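Local atomic coordinates of MgGH51 (Meripilus giganteus, PDB entry 6ZPV), a protein that hydrolyses terminal alpha-L-arabinofuranosyl residues, probably from arabinose-bearing plant polysaccharides, as a fungal glycoside hydrolase of family GH51. Residues R210-T216 with Y498-V503; Y479-H485 with P493-D499. All blocks are in the same frame, centred on the assembly; numbering follows the deposited sequence.

Contact 1: R210-T216 with Y498-V503; sequences RADIAET and YDAGSV
One backbone carbonyl takes both terminal nitrogens of an arginine: R210, stretched out with all-trans chi angles, directs NH1 (2.9 Å) and NH2 (3.1 Å) to D499 O. R210 is the N-cap of the helix beginning at A211, and D212, the second helical residue, with chi1 p, holds the guanidinium from its own side by a salt bridge, R210 NE to D212 OD1 2.7 Å. Arginine suits the place because its planar head can serve both partners at once. The receiving loop is shaped by an Asx turn (G501 N to D499 OD1, 2.8 Å) within an Asx motif (S502 N to D499 OD1, 2.9 Å). Beside this polar end, I213 (chi1 m, chi2 t) lays CD1 on the Y498 ring face, 3.7 Å from its centroid, a CH-pi contact. V503 CG2 lies 4.0 Å from I213 CG1; the I213 and V503 CA atoms are 6.9 Å apart. Helix 211-219 packs against the turn joining strands 496-498 and 503-505, with L483 of strand 483-485 also touching I213.

Contact 2: Y479-H485 with P493-D499; sequences YAPLLQH and PDLVSYD
Two short strands, 483-485 and 496-498, run parallel with axes 4.7 Å apart and a crossing angle of -20°, pairing L483 with V496, Q484 with S497 and H485 with Y498. The ladder runs V496 N to L482 O (2.9 Å), Q484 N to V496 O (2.9 Å, weak) and Y498 N to Q484 O (2.9 Å). Just ahead of it L495 N donates to P481 O (3.0 Å), and L495 (chi1 t, chi2 p) presses CD1 onto the face of the Y479 ring, 3.7 Å from its centroid, while its CD2 meets L482 CD1 at 3.9 Å. P481 and P493, each after a cis peptide bond, shape the approach. Strand 483-485 follows 474-479, the last strand of the (beta/alpha)8 barrel of GH51 enzymes, and with 496-498 and the antiparallel 503-505 makes a small mixed sheet. On the L483 face, L483 CD2 fills the hollow between V496 CB (3.8 Å) and Y498 CE2 (3.7 Å). Y498, chi1 p, leans back so that its ring covers H485 CA, 4.1 Å from the centroid, and points an edge at the H485 ring, planes at 71°. On the other face Q484 OE1 accepts from S497 OG at 2.7 Å, a polar pair suited to burial.

How the contacts relate
The chain builds barrel strand 20-21 and two antiparallel sheets before it reaches helix 211-219, the earlier half of contact 1, and then runs through the other seven barrel strands to 479-485. Contact 2 closes a short loop there, only seven residues lying between its segments; contact 1 closes a far longer one, of 281 residues, when the chain arrives at 498-503. The short loop falls wholly within the long one. Y498 and D499 belong to both contacts, and the two also meet directly: V503 CG1 lies 3.6 Å from V496 CG1, and I213 CG2 3.9 Å from L483 CD2. Together they tie that helix to the small three-stranded sheet that follows barrel strand 474-479.

Contact 1: R210-T216 with Y498-V503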
loop_
_atom_site.group_PDB
_atom_site.type_symbol
_atom_site.label_atom_id
_atom_site.label_comp_id
_atom_site.label_asym_id
_atom_site.label_seq_id
_atom_site.Cartn_x
_atom_site.Cartn_y
_atom_site.Cartn_z
ATOM N N ARG A 210 -5.724 -9.057 2.370
ATOM C CA ARG A 210 -5.572 -10.134 1.390
ATOM C C ARG A 210 -4.239 -10.849 1.617
ATOM O O ARG A 210 -3.188 -10.216 1.631
ATOM C CB ARG A 210 -5.725 -9.579 -0.014
ATOM C CG ARG A 210 -5.492 -10.605 -1.085
ATOM C CD ARG A 210 -5.801 -10.099 -2.484
ATOM N NE ARG A 210 -5.070 -10.886 -3.479
ATOM C CZ ARG A 210 -5.161 -10.727 -4.807
ATOM N NH1 ARG A 210 -6.007 -9.876 -5.313
ATOM N NH2 ARG A 210 -4.395 -11.456 -5.601
ATOM N N ALA A 211 -4.283 -12.151 1.771
ATOM C CA ALA A 211 -3.123 -12.935 2.254
ATOM C C ALA A 211 -1.916 -12.876 1.307
ATOM O O ALA A 211 -0.805 -12.623 1.787
ATOM C CB ALA A 211 -3.570 -14.372 2.477
ATOM N N ASP A 212 -2.076 -13.165 0.024
ATOM C CA ASP A 212 -0.893 -13.197 -0.840
ATOM C C ASP A 212 -0.190 -11.822 -0.904
ATOM O O ASP A 212 1.041 -11.812 -0.850
ATOM C CB ASP A 212 -1.214 -13.811 -2.203
ATOM C CG ASP A 212 -2.271 -13.115 -3.043
ATOM O OD1 ASP A 212 -2.856 -12.120 -2.551
ATOM O OD2 ASP A 212 -2.529 -13.600 -4.218
ATOM N N ILE A 213 -0.947 -10.750 -0.968
ATOM C CA ILE A 213 -0.353 -9.423 -1.025
ATOM C C ILE A 213 0.303 -9.119 0.326
ATOM O O ILE A 213 1.466 -8.674 0.342
ATOM C CB ILE A 213 -1.405 -8.362 -1.418
ATOM C CG1 ILE A 213 -1.958 -8.608 -2.815
ATOM C CG2 ILE A 213 -0.804 -6.989 -1.247
ATOM C CD1 ILE A 213 -3.051 -7.632 -3.227
ATOM N N ALA A 214 -0.398 -9.335 1.438
ATOM C CA ALA A 214 0.170 -9.023 2.750
ATOM C C ALA A 214 1.481 -9.806 2.936
ATOM O O ALA A 214 2.453 -9.268 3.449
ATOM C CB ALA A 214 -0.823 -9.364 3.844
ATOM N N GLU A 215 1.468 -11.090 2.600
ATOM C CA GLU A 215 2.678 -11.923 2.754
ATOM C C GLU A 215 3.816 -11.426 1.886
ATOM O O GLU A 215 5.003 -11.492 2.262
ATOM C CB GLU A 215 2.352 -13.341 2.406
ATOM C CG GLU A 215 1.426 -14.058 3.378
ATOM C CD GLU A 215 0.806 -15.359 2.896
ATOM O OE1 GLU A 215 1.109 -15.748 1.726
ATOM O OE2 GLU A 215 -0.061 -15.923 3.607
ATOM N N THR A 216 3.504 -10.954 0.670
ATOM C CA THR A 216 4.513 -10.401 -0.249
ATOM C C THR A 216 5.140 -9.151 0.357
ATOM O O THR A 216 6.384 -8.972 0.260
ATOM C CB THR A 216 3.929 -10.143 -1.627
ATOM O OG1 THR A 216 3.382 -11.322 -2.200
ATOM C CG2 THR A 216 4.929 -9.553 -2.601
ATOM N N TYR A 498 -0.886 -7.259 -9.293
ATOM C CA TYR A 498 -1.743 -8.432 -9.049
ATOM C C TYR A 498 -3.009 -8.282 -9.856
ATOM O O TYR A 498 -3.390 -7.192 -10.293
ATOM C CB TYR A 498 -2.101 -8.569 -7.545
ATOM C CG TYR A 498 -2.583 -7.267 -6.948
ATOM C CD1 TYR A 498 -3.910 -6.881 -6.987
ATOM C CD2 TYR A 498 -1.670 -6.352 -6.447
ATOM C CE1 TYR A 498 -4.317 -5.641 -6.518
ATOM C CE2 TYR A 498 -2.072 -5.101 -6.034
ATOM C CZ TYR A 498 -3.382 -4.733 -6.061
ATOM O OH TYR A 498 -3.721 -3.468 -5.650
ATOM N N ASP A 499 -3.676 -9.412 -10.044
ATOM C CA ASP A 499 -5.089 -9.407 -10.455
ATOM C C ASP A 499 -5.903 -10.044 -9.314
ATOM O O ASP A 499 -5.425 -10.123 -8.171
ATOM C CB ASP A 499 -5.272 -10.124 -11.805
ATOM C CG ASP A 499 -5.031 -11.596 -11.776
ATOM O OD1 ASP A 499 -4.716 -12.180 -10.717
ATOM O OD2 ASP A 499 -5.197 -12.183 -12.856
ATOM N N ALA A 500 -7.140 -10.452 -9.592
ATOM C CA ALA A 500 -7.965 -11.017 -8.504
ATOM C C ALA A 500 -7.391 -12.307 -7.929
ATOM O O ALA A 500 -7.853 -12.705 -6.880
ATOM C CB ALA A 500 -9.388 -11.223 -9.020
ATOM N N GLY A 501 -6.481 -12.971 -8.639
ATOM C CA GLY A 501 -6.008 -14.282 -8.192
ATOM C C GLY A 501 -4.553 -14.465 -7.862
ATOM O O GLY A 501 -4.223 -15.438 -7.217
ATOM N N SER A 502 -3.667 -13.589 -8.354
ATOM C CA SER A 502 -2.234 -13.834 -8.284
ATOM C C SER A 502 -1.469 -12.537 -8.192
ATOM O O SER A 502 -1.964 -11.485 -8.550
ATOM C CB SER A 502 -1.703 -14.695 -9.322
ATOM O OG SER A 502 -1.823 -14.009 -10.503
ATOM N N VAL A 503 -0.219 -12.664 -7.742
ATOM C CA VAL A 503 0.687 -11.544 -7.498
ATOM C C VAL A 503 1.918 -11.667 -8.442
ATOM O O VAL A 503 2.357 -12.777 -8.734
ATOM C CB VAL A 503 1.132 -11.509 -6.046
ATOM C CG1 VAL A 503 2.240 -10.560 -5.747
ATOM C CG2 VAL A 503 -0.027 -11.282 -5.106
HETATM O O HOH W 1 -4.842 -15.083 -3.810
#

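Contact 2: Y479-H485 with P493-D499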
loop_
_atom_site.group_PDB
_atom_site.type_symbol
_atom_site.label_atom_id
_atom_site.label_comp_id
_atom_site.label_asym_id
_atom_site.label_seq_id
_atom_site.Cartn_x
_atom_site.Cartn_y
_atom_site.Cartn_z
ATOM N N TYR A 479 10.223 2.999 -2.182
ATOM C CA TYR A 479 9.764 3.056 -3.586
ATOM C C TYR A 479 8.288 3.474 -3.636
ATOM O O TYR A 479 7.529 3.158 -2.707
ATOM C CB TYR A 479 9.933 1.654 -4.209
ATOM C CG TYR A 479 9.653 1.511 -5.687
ATOM C CD1 TYR A 479 8.383 1.421 -6.207
ATOM C CD2 TYR A 479 10.722 1.448 -6.579
ATOM C CE1 TYR A 479 8.129 1.263 -7.562
ATOM C CE2 TYR A 479 10.476 1.259 -7.930
ATOM C CZ TYR A 479 9.194 1.163 -8.439
ATOM O OH TYR A 479 8.910 0.994 -9.784
ATOM N N ALA A 480 7.868 4.101 -4.724
ATOM C CA ALA A 480 6.424 4.339 -4.878
ATOM C C ALA A 480 6.010 4.333 -6.320
ATOM O O ALA A 480 6.801 4.785 -7.179
ATOM C CB ALA A 480 6.016 5.636 -4.230
ATOM N N PRO A 481 4.755 3.950 -6.636
ATOM C CA PRO A 481 3.816 3.295 -5.734
ATOM C C PRO A 481 4.208 1.837 -5.439
ATOM O O PRO A 481 4.919 1.162 -6.197
ATOM C CB PRO A 481 2.468 3.304 -6.509
ATOM C CG PRO A 481 2.672 4.358 -7.548
ATOM C CD PRO A 481 4.145 4.296 -7.919
ATOM N N LEU A 482 3.639 1.328 -4.333
ATOM C CA LEU A 482 3.846 -0.035 -3.853
ATOM C C LEU A 482 3.083 -1.052 -4.678
ATOM O O LEU A 482 3.652 -2.124 -4.953
ATOM C CB LEU A 482 3.431 -0.062 -2.401
ATOM C CG LEU A 482 3.660 -1.374 -1.649
ATOM C CD1 LEU A 482 5.120 -1.767 -1.624
ATOM C CD2 LEU A 482 3.103 -1.272 -0.256
ATOM N N LEU A 483 1.807 -0.766 -4.971
ATOM C CA LEU A 483 0.885 -1.802 -5.426
ATOM C C LEU A 483 0.130 -1.372 -6.667
ATOM O O LEU A 483 -0.210 -0.177 -6.841
ATOM C CB LEU A 483 -0.106 -2.148 -4.308
ATOM C CG LEU A 483 0.460 -3.031 -3.204
ATOM C CD1 LEU A 483 -0.418 -3.100 -2.005
ATOM C CD2 LEU A 483 0.712 -4.433 -3.712
ATOM N N GLN A 484 -0.255 -2.359 -7.467
ATOM C CA GLN A 484 -1.004 -2.143 -8.714
ATOM C C GLN A 484 -1.962 -3.282 -9.031
ATOM O O GLN A 484 -1.512 -4.413 -9.296
ATOM C CB GLN A 484 -0.049 -2.001 -9.882
ATOM C CG GLN A 484 -0.699 -1.920 -11.249
ATOM C CD GLN A 484 0.266 -2.150 -12.406
ATOM O OE1 GLN A 484 1.361 -2.644 -12.241
ATOM N NE2 GLN A 484 -0.201 -1.808 -13.592
ATOM N N HIS A 485 -3.253 -2.967 -9.138
ATOM C CA HIS A 485 -4.228 -3.893 -9.742
ATOM C C HIS A 485 -4.082 -3.740 -11.237
ATOM O O HIS A 485 -4.312 -2.665 -11.803
ATOM C CB HIS A 485 -5.666 -3.550 -9.304
ATOM C CG HIS A 485 -6.582 -4.662 -9.554
ATOM N ND1 HIS A 485 -6.704 -5.279 -10.806
ATOM C CD2 HIS A 485 -7.357 -5.356 -8.676
ATOM C CE1 HIS A 485 -7.562 -6.262 -10.630
ATOM N NE2 HIS A 485 -7.997 -6.348 -9.352
ATOM N N PRO A 493 5.559 2.809 -13.308
ATOM C CA PRO A 493 5.574 1.431 -12.831
ATOM C C PRO A 493 5.313 1.345 -11.318
ATOM O O PRO A 493 5.411 2.328 -10.596
ATOM C CB PRO A 493 7.015 1.006 -13.151
ATOM C CG PRO A 493 7.816 2.243 -12.907
ATOM C CD PRO A 493 6.902 3.361 -13.396
ATOM N N ASP A 494 4.964 0.145 -10.877
ATOM C CA ASP A 494 4.622 -0.147 -9.481
ATOM C C ASP A 494 5.419 -1.324 -8.941
ATOM O O ASP A 494 5.802 -2.205 -9.729
ATOM C CB ASP A 494 3.113 -0.394 -9.396
ATOM C CG ASP A 494 2.330 0.747 -9.975
ATOM O OD1 ASP A 494 2.283 1.818 -9.377
ATOM O OD2 ASP A 494 1.788 0.545 -11.158
ATOM N N LEU A 495 5.628 -1.368 -7.629
ATOM C CA LEU A 495 6.523 -2.391 -7.081
ATOM C C LEU A 495 5.978 -3.833 -7.163
ATOM O O LEU A 495 6.745 -4.749 -7.473
ATOM C CB LEU A 495 6.901 -2.044 -5.618
ATOM C CG LEU A 495 8.166 -2.722 -5.142
ATOM C CD1 LEU A 495 9.395 -2.130 -5.814
ATOM C CD2 LEU A 495 8.312 -2.595 -3.634
ATOM N N VAL A 496 4.716 -3.987 -6.833
ATOM C CA VAL A 496 4.051 -5.298 -6.806
ATOM C C VAL A 496 2.727 -5.165 -7.524
ATOM O O VAL A 496 1.952 -4.258 -7.208
ATOM C CB VAL A 496 3.868 -5.749 -5.346
ATOM C CG1 VAL A 496 3.064 -7.062 -5.270
ATOM C CG2 VAL A 496 5.210 -5.908 -4.643
ATOM N N SER A 497 2.452 -6.085 -8.464
ATOM C CA SER A 497 1.213 -6.045 -9.229
ATOM C C SER A 497 0.392 -7.284 -8.944
ATOM O O SER A 497 0.925 -8.267 -8.433
ATOM C CB SER A 497 1.520 -5.884 -10.724
ATOM O OG SER A 497 2.358 -4.759 -10.955
ATOM N N TYR A 498 -0.886 -7.259 -9.293
ATOM C CA TYR A 498 -1.743 -8.432 -9.049
ATOM C C TYR A 498 -3.009 -8.282 -9.856
ATOM O O TYR A 498 -3.390 -7.192 -10.293
ATOM C CB TYR A 498 -2.101 -8.569 -7.545
ATOM C CG TYR A 498 -2.583 -7.267 -6.948
ATOM C CD1 TYR A 498 -3.910 -6.881 -6.987
ATOM C CD2 TYR A 498 -1.670 -6.352 -6.447
ATOM C CE1 TYR A 498 -4.317 -5.641 -6.518
ATOM C CE2 TYR A 498 -2.072 -5.101 -6.034
ATOM C CZ TYR A 498 -3.382 -4.733 -6.061
ATOM O OH TYR A 498 -3.721 -3.468 -5.650
ATOM N N ASP A 499 -3.676 -9.412 -10.044
ATOM C CA ASP A 499 -5.089 -9.407 -10.455
ATOM C C ASP A 499 -5.903 -10.044 -9.314
ATOM O O ASP A 499 -5.425 -10.123 -8.171
ATOM C CB ASP A 499 -5.272 -10.124 -11.805
ATOM C CG ASP A 499 -5.031 -11.596 -11.776
ATOM O OD1 ASP A 499 -4.716 -12.180 -10.717
ATOM O OD2 ASP A 499 -5.197 -12.183 -12.856
HETATM O O HOH W 2 6.597 4.801 -10.058
HETATM O O HOH W 3 3.819 -1.502 -12.960
#